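Local coordinates for protein KLLA0F20702p (Kluyveromyces lactis, PDB 5Y5A) that is an Est1-family telomerase subunit that binds Cdc13 and so probably helps recruit telomerase to telomeres, at residues C431-H436 with P493-S499; L395-F399 with V439-A443. Numbering follows the deposited sequence.

Contact 1. Residues C431-H436 with P493-S499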
ATOM      1  N   CYS A 431     -16.848   1.992   3.797  1.00 34.84           N
ATOM      2  CA  CYS A 431     -16.543   2.234   2.395  1.00 42.68           C
ATOM      3  C   CYS A 431     -16.272   0.927   1.667  1.00 41.40           C
ATOM      4  O   CYS A 431     -16.651   0.762   0.504  1.00 41.23           O
ATOM      5  CB  CYS A 431     -15.352   3.174   2.259  1.00 44.69           C
ATOM      6  SG  CYS A 431     -15.782   4.883   2.591  1.00 46.16           S
ATOM      7  N   TRP A 432     -15.626  -0.007   2.354  1.00 38.40           N
ATOM      8  CA  TRP A 432     -15.404  -1.328   1.779  1.00 38.59           C
ATOM      9  C   TRP A 432     -16.730  -2.039   1.572  1.00 41.82           C
ATOM     10  O   TRP A 432     -17.020  -2.551   0.483  1.00 44.36           O
ATOM     11  CB  TRP A 432     -14.505  -2.174   2.680  1.00 36.05           C
ATOM     12  CG  TRP A 432     -14.264  -3.556   2.139  1.00 35.26           C
ATOM     13  CD1 TRP A 432     -13.798  -3.882   0.892  1.00 41.03           C
ATOM     14  CD2 TRP A 432     -14.452  -4.796   2.832  1.00 34.39           C
ATOM     15  NE1 TRP A 432     -13.690  -5.250   0.767  1.00 40.47           N
ATOM     16  CE2 TRP A 432     -14.074  -5.833   1.948  1.00 38.74           C
ATOM     17  CE3 TRP A 432     -14.894  -5.131   4.116  1.00 34.69           C
ATOM     18  CZ2 TRP A 432     -14.138  -7.179   2.306  1.00 36.02           C
ATOM     19  CZ3 TRP A 432     -14.945  -6.471   4.474  1.00 33.71           C
ATOM     20  CH2 TRP A 432     -14.575  -7.476   3.569  1.00 36.70           C
ATOM     21  N   ILE A 433     -17.532  -2.058   2.632  1.00 39.82           N
ATOM     22  CA  ILE A 433     -18.796  -2.780   2.628  1.00 39.77           C
ATOM     23  C   ILE A 433     -19.729  -2.285   1.521  1.00 42.53           C
ATOM     24  O   ILE A 433     -20.333  -3.098   0.824  1.00 43.98           O
ATOM     25  CB  ILE A 433     -19.471  -2.683   4.007  1.00 41.12           C
ATOM     26  CG1 ILE A 433     -18.676  -3.518   5.020  1.00 41.34           C
ATOM     27  CG2 ILE A 433     -20.909  -3.166   3.955  1.00 37.13           C
ATOM     28  CD1 ILE A 433     -19.148  -3.390   6.447  1.00 40.54           C
ATOM     29  N   LYS A 434     -19.812  -0.968   1.321  1.00 39.37           N
ATOM     30  CA  LYS A 434     -20.684  -0.413   0.285  1.00 42.76           C
ATOM     31  C   LYS A 434     -20.186  -0.691  -1.137  1.00 44.52           C
ATOM     32  O   LYS A 434     -20.903  -0.434  -2.108  1.00 50.58           O
ATOM     33  CB  LYS A 434     -20.839   1.097   0.463  1.00 52.22           C
ATOM     34  CG  LYS A 434     -19.907   1.915  -0.402  1.00 62.54           C
ATOM     35  CD  LYS A 434     -20.020   3.400  -0.104  1.00 69.62           C
ATOM     36  CE  LYS A 434     -20.786   4.119  -1.196  1.00 75.46           C
ATOM     37  NZ  LYS A 434     -20.897   5.574  -0.907  1.00 81.08           N
ATOM     38  N   SER A 435     -18.969  -1.205  -1.261  1.00 40.77           N
ATOM     39  CA  SER A 435     -18.330  -1.372  -2.565  1.00 47.75           C
ATOM     40  C   SER A 435     -18.562  -2.737  -3.197  1.00 43.26           C
ATOM     41  O   SER A 435     -18.271  -2.927  -4.369  1.00 47.37           O
ATOM     42  CB  SER A 435     -16.815  -1.146  -2.455  1.00 46.51           C
ATOM     43  OG  SER A 435     -16.505   0.198  -2.135  1.00 47.23           O
ATOM     44  N   HIS A 436     -19.037  -3.697  -2.414  1.00 41.58           N
ATOM     45  CA  HIS A 436     -19.179  -5.062  -2.910  1.00 43.98           C
ATOM     46  C   HIS A 436     -20.496  -5.675  -2.424  1.00 42.43           C
ATOM     47  O   HIS A 436     -20.730  -5.813  -1.226  1.00 41.28           O
ATOM     48  CB  HIS A 436     -17.979  -5.909  -2.476  1.00 42.31           C
ATOM     49  CG  HIS A 436     -16.659  -5.275  -2.787  1.00 40.71           C
ATOM     50  ND1 HIS A 436     -16.125  -5.252  -4.059  1.00 41.89           N
ATOM     51  CD2 HIS A 436     -15.773  -4.616  -2.001  1.00 35.07           C
ATOM     52  CE1 HIS A 436     -14.970  -4.616  -4.041  1.00 39.79           C
ATOM     53  NE2 HIS A 436     -14.739  -4.206  -2.806  1.00 39.70           N
ATOM     54  N   PRO A 493     -10.163  -2.364  -3.385  1.00 40.61           N
ATOM     55  CA  PRO A 493     -11.332  -2.802  -2.605  1.00 44.72           C
ATOM     56  C   PRO A 493     -12.276  -1.684  -2.140  1.00 41.91           C
ATOM     57  O   PRO A 493     -13.436  -1.964  -1.867  1.00 42.20           O
ATOM     58  CB  PRO A 493     -10.691  -3.496  -1.405  1.00 41.45           C
ATOM     59  CG  PRO A 493      -9.417  -4.045  -1.963  1.00 43.05           C
ATOM     60  CD  PRO A 493      -8.918  -2.963  -2.880  1.00 39.62           C
ATOM     61  N   THR A 494     -11.790  -0.453  -2.041  1.00 40.68           N
ATOM     62  CA  THR A 494     -12.657   0.671  -1.697  1.00 42.96           C
ATOM     63  C   THR A 494     -12.959   1.488  -2.954  1.00 49.18           C
ATOM     64  O   THR A 494     -13.404   2.636  -2.875  1.00 44.34           O
ATOM     65  CB  THR A 494     -12.022   1.568  -0.606  1.00 44.86           C
ATOM     66  OG1 THR A 494     -10.652   1.839  -0.942  1.00 43.89           O
ATOM     67  CG2 THR A 494     -12.064   0.860   0.758  1.00 37.32           C
ATOM     68  N   LYS A 495     -12.707   0.872  -4.109  1.00 45.17           N
ATOM     69  CA  LYS A 495     -12.971   1.481  -5.412  1.00 50.66           C
ATOM     70  C   LYS A 495     -12.205   2.772  -5.664  1.00 49.41           C
ATOM     71  O   LYS A 495     -12.740   3.710  -6.262  1.00 48.82           O
ATOM     72  CB  LYS A 495     -14.468   1.724  -5.608  1.00 50.88           C
ATOM     73  CG  LYS A 495     -15.324   0.488  -5.417  1.00 54.98           C
ATOM     74  CD  LYS A 495     -15.152  -0.489  -6.556  1.00 60.66           C
ATOM     75  CE  LYS A 495     -16.251  -1.534  -6.534  1.00 67.37           C
ATOM     76  NZ  LYS A 495     -16.104  -2.495  -7.656  1.00 77.28           N
ATOM     77  N   PHE A 496     -10.965   2.806  -5.176  1.00 50.70           N
ATOM     78  CA  PHE A 496      -9.936   3.759  -5.601  1.00 45.58           C
ATOM     79  C   PHE A 496     -10.049   5.093  -4.874  1.00 43.57           C
ATOM     80  O   PHE A 496      -9.125   5.908  -4.921  1.00 41.21           O
ATOM     81  CB  PHE A 496     -10.050   4.044  -7.105  1.00 41.94           C
ATOM     82  CG  PHE A 496     -10.056   2.801  -7.949  1.00 45.58           C
ATOM     83  CD1 PHE A 496      -9.122   1.796  -7.721  1.00 46.88           C
ATOM     84  CD2 PHE A 496     -11.003   2.614  -8.947  1.00 49.66           C
ATOM     85  CE1 PHE A 496      -9.119   0.634  -8.485  1.00 41.19           C
ATOM     86  CE2 PHE A 496     -11.002   1.449  -9.720  1.00 49.26           C
ATOM     87  CZ  PHE A 496     -10.051   0.457  -9.479  1.00 38.19           C
ATOM     88  N   THR A 497     -11.171   5.312  -4.194  1.00 45.21           N
ATOM     89  CA  THR A 497     -11.340   6.516  -3.379  1.00 47.72           C
ATOM     90  C   THR A 497     -12.481   6.273  -2.376  1.00 47.58           C
ATOM     91  O   THR A 497     -13.493   5.656  -2.713  1.00 49.13           O
ATOM     92  CB  THR A 497     -11.584   7.801  -4.221  1.00 54.33           C
ATOM     93  OG1 THR A 497     -11.603   8.950  -3.369  1.00 58.19           O
ATOM     94  CG2 THR A 497     -12.895   7.716  -5.012  1.00 55.43           C
ATOM     95  N   LEU A 498     -12.303   6.718  -1.134  1.00 43.38           N
ATOM     96  CA  LEU A 498     -13.358   6.571  -0.128  1.00 41.60           C
ATOM     97  C   LEU A 498     -14.551   7.461  -0.486  1.00 48.88           C
ATOM     98  O   LEU A 498     -14.464   8.689  -0.430  1.00 51.93           O
ATOM     99  CB  LEU A 498     -12.838   6.915   1.269  1.00 42.34           C
ATOM    100  CG  LEU A 498     -11.534   6.225   1.671  1.00 43.76           C
ATOM    101  CD1 LEU A 498     -11.125   6.588   3.097  1.00 40.10           C
ATOM    102  CD2 LEU A 498     -11.648   4.710   1.503  1.00 41.93           C
ATOM    103  N   SER A 499     -15.668   6.836  -0.845  1.00 52.27           N
ATOM    104  CA  SER A 499     -16.813   7.558  -1.387  1.00 53.03           C
ATOM    105  C   SER A 499     -17.960   7.814  -0.385  1.00 53.63           C
ATOM    106  O   SER A 499     -19.117   7.932  -0.792  1.00 47.60           O
ATOM    107  CB  SER A 499     -17.360   6.797  -2.600  1.00 56.46           C
ATOM    108  OG  SER A 499     -17.790   5.493  -2.231  1.00 57.26           O
TER
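H436 NE2 donates a hydrogen bond to P493 O at 2.8 Å. At the other end of the contact, K434 NZ donates to S499 O at 3.0 Å. A weak second bond runs from K434 NZ to S499 OG at 3.4 Å. Both main bonds join a side chain of 431-436 to a backbone carbonyl of the loop 493-499. S499 O also accepts a hydrogen bond from R475. S435 bonds within its own segment: its OG donates to C431 O at 2.7 Å. I433-H436 form a type I turn. H436 is at the N-cap position of helix 437-444. The 493-499 loop folds back through a type I' turn, T494-T497.

Packing fills the space between the polar ends. C431 SG lies 3.8 Å from L498 CB. W432 CD1 touches P493 CB at 3.9 Å, while W432 NE1 is hydrogen-bonded to H373 of helix 339-379. The aliphatic part of K495 lies along the turn, with K495 CG 3.5 Å from S435 OG.

K434 also packs on an aromatic side chain of the bound peptide and makes a long, weak ion pair with an acidic one. The contact joins the end region of helix 421-433 to the loop between helices 483-487 and 512-515, in the Est1 DNA/RNA binding domain. Both stronger cross-segment hydrogen bonds end on main-chain oxygens of this irregular loop, so its carbonyls are satisfied without a regular secondary-structure partner.

Contact 2. Residues L395-F399 with V439-A443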
ATOM      1  N   LEU A 395     -14.707 -14.564   5.476  1.00 40.59           N
ATOM      2  CA  LEU A 395     -15.494 -13.352   5.648  1.00 43.02           C
ATOM      3  C   LEU A 395     -15.981 -13.250   7.097  1.00 44.26           C
ATOM      4  O   LEU A 395     -15.986 -12.169   7.688  1.00 46.05           O
ATOM      5  CB  LEU A 395     -16.663 -13.355   4.662  1.00 43.50           C
ATOM      6  CG  LEU A 395     -17.245 -12.042   4.134  1.00 46.73           C
ATOM      7  CD1 LEU A 395     -16.159 -11.068   3.724  1.00 44.18           C
ATOM      8  CD2 LEU A 395     -18.150 -12.351   2.954  1.00 43.94           C
ATOM      9  N   GLU A 396     -16.359 -14.391   7.670  1.00 44.36           N
ATOM     10  CA  GLU A 396     -16.766 -14.449   9.069  1.00 44.35           C
ATOM     11  C   GLU A 396     -15.635 -13.999   9.983  1.00 47.61           C
ATOM     12  O   GLU A 396     -15.859 -13.205  10.893  1.00 45.84           O
ATOM     13  CB  GLU A 396     -17.207 -15.863   9.456  1.00 50.00           C
ATOM     14  CG  GLU A 396     -18.574 -16.256   8.929  1.00 63.10           C
ATOM     15  CD  GLU A 396     -18.916 -17.701   9.225  1.00 75.25           C
ATOM     16  OE1 GLU A 396     -18.082 -18.392   9.848  1.00 82.26           O
ATOM     17  OE2 GLU A 396     -20.018 -18.146   8.832  1.00 76.34           O
ATOM     18  N   PHE A 397     -14.427 -14.516   9.740  1.00 43.70           N
ATOM     19  CA  PHE A 397     -13.263 -14.133  10.531  1.00 44.71           C
ATOM     20  C   PHE A 397     -13.001 -12.643  10.391  1.00 40.16           C
ATOM     21  O   PHE A 397     -12.675 -11.962  11.357  1.00 38.38           O
ATOM     22  CB  PHE A 397     -12.005 -14.916  10.112  1.00 40.40           C
ATOM     23  CG  PHE A 397     -10.740 -14.355  10.697  1.00 36.81           C
ATOM     24  CD1 PHE A 397     -10.477 -14.481  12.059  1.00 34.30           C
ATOM     25  CD2 PHE A 397      -9.833 -13.671   9.901  1.00 39.27           C
ATOM     26  CE1 PHE A 397      -9.316 -13.942  12.620  1.00 38.44           C
ATOM     27  CE2 PHE A 397      -8.674 -13.129  10.445  1.00 40.05           C
ATOM     28  CZ  PHE A 397      -8.411 -13.263  11.811  1.00 38.80           C
ATOM     29  N   ILE A 398     -13.132 -12.142   9.169  1.00 36.80           N
ATOM     30  CA  ILE A 398     -12.894 -10.728   8.924  1.00 38.04           C
ATOM     31  C   ILE A 398     -13.865  -9.878   9.742  1.00 37.33           C
ATOM     32  O   ILE A 398     -13.465  -8.907  10.392  1.00 35.61           O
ATOM     33  CB  ILE A 398     -13.001 -10.402   7.421  1.00 39.48           C
ATOM     34  CG1 ILE A 398     -11.839 -11.078   6.684  1.00 40.08           C
ATOM     35  CG2 ILE A 398     -12.965  -8.903   7.183  1.00 36.07           C
ATOM     36  CD1 ILE A 398     -11.791 -10.814   5.221  1.00 31.15           C
ATOM     37  N   PHE A 399     -15.139 -10.259   9.753  1.00 40.11           N
ATOM     38  CA  PHE A 399     -16.112  -9.460  10.494  1.00 40.70           C
ATOM     39  C   PHE A 399     -15.981  -9.670  12.000  1.00 40.62           C
ATOM     40  O   PHE A 399     -16.331  -8.795  12.785  1.00 39.19           O
ATOM     41  CB  PHE A 399     -17.527  -9.754   9.995  1.00 39.63           C
ATOM     42  CG  PHE A 399     -17.897  -8.927   8.800  1.00 38.38           C
ATOM     43  CD1 PHE A 399     -17.489  -9.301   7.530  1.00 33.69           C
ATOM     44  CD2 PHE A 399     -18.574  -7.730   8.955  1.00 36.94           C
ATOM     45  CE1 PHE A 399     -17.803  -8.524   6.422  1.00 40.36           C
ATOM     46  CE2 PHE A 399     -18.885  -6.942   7.849  1.00 37.80           C
ATOM     47  CZ  PHE A 399     -18.504  -7.344   6.585  1.00 41.17           C
ATOM     48  N   VAL A 439     -20.328  -8.527   0.040  1.00 44.62           N
ATOM     49  CA  VAL A 439     -19.857  -8.130   1.359  1.00 48.14           C
ATOM     50  C   VAL A 439     -20.965  -7.378   2.090  1.00 45.52           C
ATOM     51  O   VAL A 439     -21.197  -7.597   3.277  1.00 44.90           O
ATOM     52  CB  VAL A 439     -18.581  -7.270   1.270  1.00 46.26           C
ATOM     53  CG1 VAL A 439     -18.153  -6.799   2.654  1.00 38.93           C
ATOM     54  CG2 VAL A 439     -17.472  -8.065   0.607  1.00 43.77           C
ATOM     55  N   LEU A 440     -21.661  -6.515   1.358  1.00 47.71           N
ATOM     56  CA  LEU A 440     -22.827  -5.811   1.880  1.00 45.47           C
ATOM     57  C   LEU A 440     -23.885  -6.780   2.399  1.00 45.33           C
ATOM     58  O   LEU A 440     -24.459  -6.564   3.464  1.00 43.03           O
ATOM     59  CB  LEU A 440     -23.436  -4.911   0.801  1.00 50.20           C
ATOM     60  CG  LEU A 440     -24.761  -4.240   1.168  1.00 44.94           C
ATOM     61  CD1 LEU A 440     -24.593  -3.337   2.384  1.00 41.81           C
ATOM     62  CD2 LEU A 440     -25.325  -3.463  -0.008  1.00 49.41           C
ATOM     63  N   LYS A 441     -24.145  -7.849   1.648  1.00 45.43           N
ATOM     64  CA  LYS A 441     -25.162  -8.811   2.063  1.00 54.25           C
ATOM     65  C   LYS A 441     -24.752  -9.550   3.335  1.00 49.44           C
ATOM     66  O   LYS A 441     -25.571  -9.743   4.223  1.00 49.40           O
ATOM     67  CB  LYS A 441     -25.459  -9.803   0.940  1.00 56.36           C
ATOM     68  CG  LYS A 441     -26.189  -9.158  -0.229  1.00 64.31           C
ATOM     69  CD  LYS A 441     -26.224 -10.049  -1.459  1.00 73.52           C
ATOM     70  CE  LYS A 441     -26.962  -9.367  -2.614  1.00 82.04           C
ATOM     71  NZ  LYS A 441     -26.911 -10.163  -3.877  1.00 86.15           N
ATOM     72  N   PHE A 442     -23.489  -9.959   3.417  1.00 44.55           N
ATOM     73  CA  PHE A 442     -22.977 -10.621   4.614  1.00 47.52           C
ATOM     74  C   PHE A 442     -23.084  -9.696   5.834  1.00 45.55           C
ATOM     75  O   PHE A 442     -23.506 -10.116   6.914  1.00 44.02           O
ATOM     76  CB  PHE A 442     -21.515 -11.058   4.412  1.00 44.31           C
ATOM     77  CG  PHE A 442     -20.958 -11.876   5.552  1.00 42.53           C
ATOM     78  CD1 PHE A 442     -20.432 -11.264   6.679  1.00 39.91           C
ATOM     79  CD2 PHE A 442     -20.967 -13.266   5.495  1.00 42.21           C
ATOM     80  CE1 PHE A 442     -19.921 -12.014   7.730  1.00 46.96           C
ATOM     81  CE2 PHE A 442     -20.454 -14.019   6.538  1.00 42.66           C
ATOM     82  CZ  PHE A 442     -19.928 -13.388   7.660  1.00 42.96           C
ATOM     83  N   ALA A 443     -22.685  -8.442   5.642  1.00 38.87           N
ATOM     84  CA  ALA A 443     -22.684  -7.446   6.705  1.00 46.01           C
ATOM     85  C   ALA A 443     -24.094  -7.154   7.216  1.00 44.68           C
ATOM     86  O   ALA A 443     -24.315  -7.058   8.419  1.00 47.38           O
ATOM     87  CB  ALA A 443     -22.019  -6.160   6.212  1.00 43.11           C
TER
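F442 lays its ring against L395 and F399 of the facing helix. L395 CG sits over one face of the F442 ring, 4.1 Å from its centroid and 14° off the ring normal, a CH-pi contact. L395 CD2 also reaches F442 CG at 3.9 Å. E396 meets the same ring at its edge, with E396 CG 3.4 Å from F442 CZ, so the aliphatic part of this acidic residue joins the packing. The F399 and F442 rings meet obliquely. Their centroids are 5.2 Å apart, their planes are at 42°, and F399 CD1 lies 3.6 Å from F442 CD1.

F399 extends along the other helix to two smaller residues. Its CE2 touches A443 CB at 3.6 Å, and its CZ lies 4.0 Å from V439 CG1. L395 and F399 are one helical turn apart, as are V439 and A443, so each helix offers one side to the other. No hydrogen bond crosses between the segments. The axes of the segments 395-399 and 439-443 approach to 11.3 Å and cross at -63°, a wide spacing bridged by large side chains.

The pair belongs to the all-helical Est1 DNA/RNA binding domain. W432 and I433 of helix 421-433 pack against both segments. F372 of helix 339-379 meets L395, F449 meets F399 edge-to-face, and F544 of helix 526-546 packs on A443.

In the fold
The two contacts lie about 14 Å apart, centre to centre, on the same side of the chain's centre. Along the chain they cross: 395-399 comes first, then 431-436, 439-443 and 493-499. Helices 385-410, 421-433 and 437-444 follow one another, and contact 1 draws the later loop 493-499 onto this group. The contacts touch through W432, which packs on V439, and through I433, which packs on F399, L440 and A443. One helical core of the Est1 DNA/RNA binding domain therefore joins them. Residues of the segments of both contacts, K434 and T497 in contact 1 and L440 and K441 in contact 2, also lie against the bound peptide.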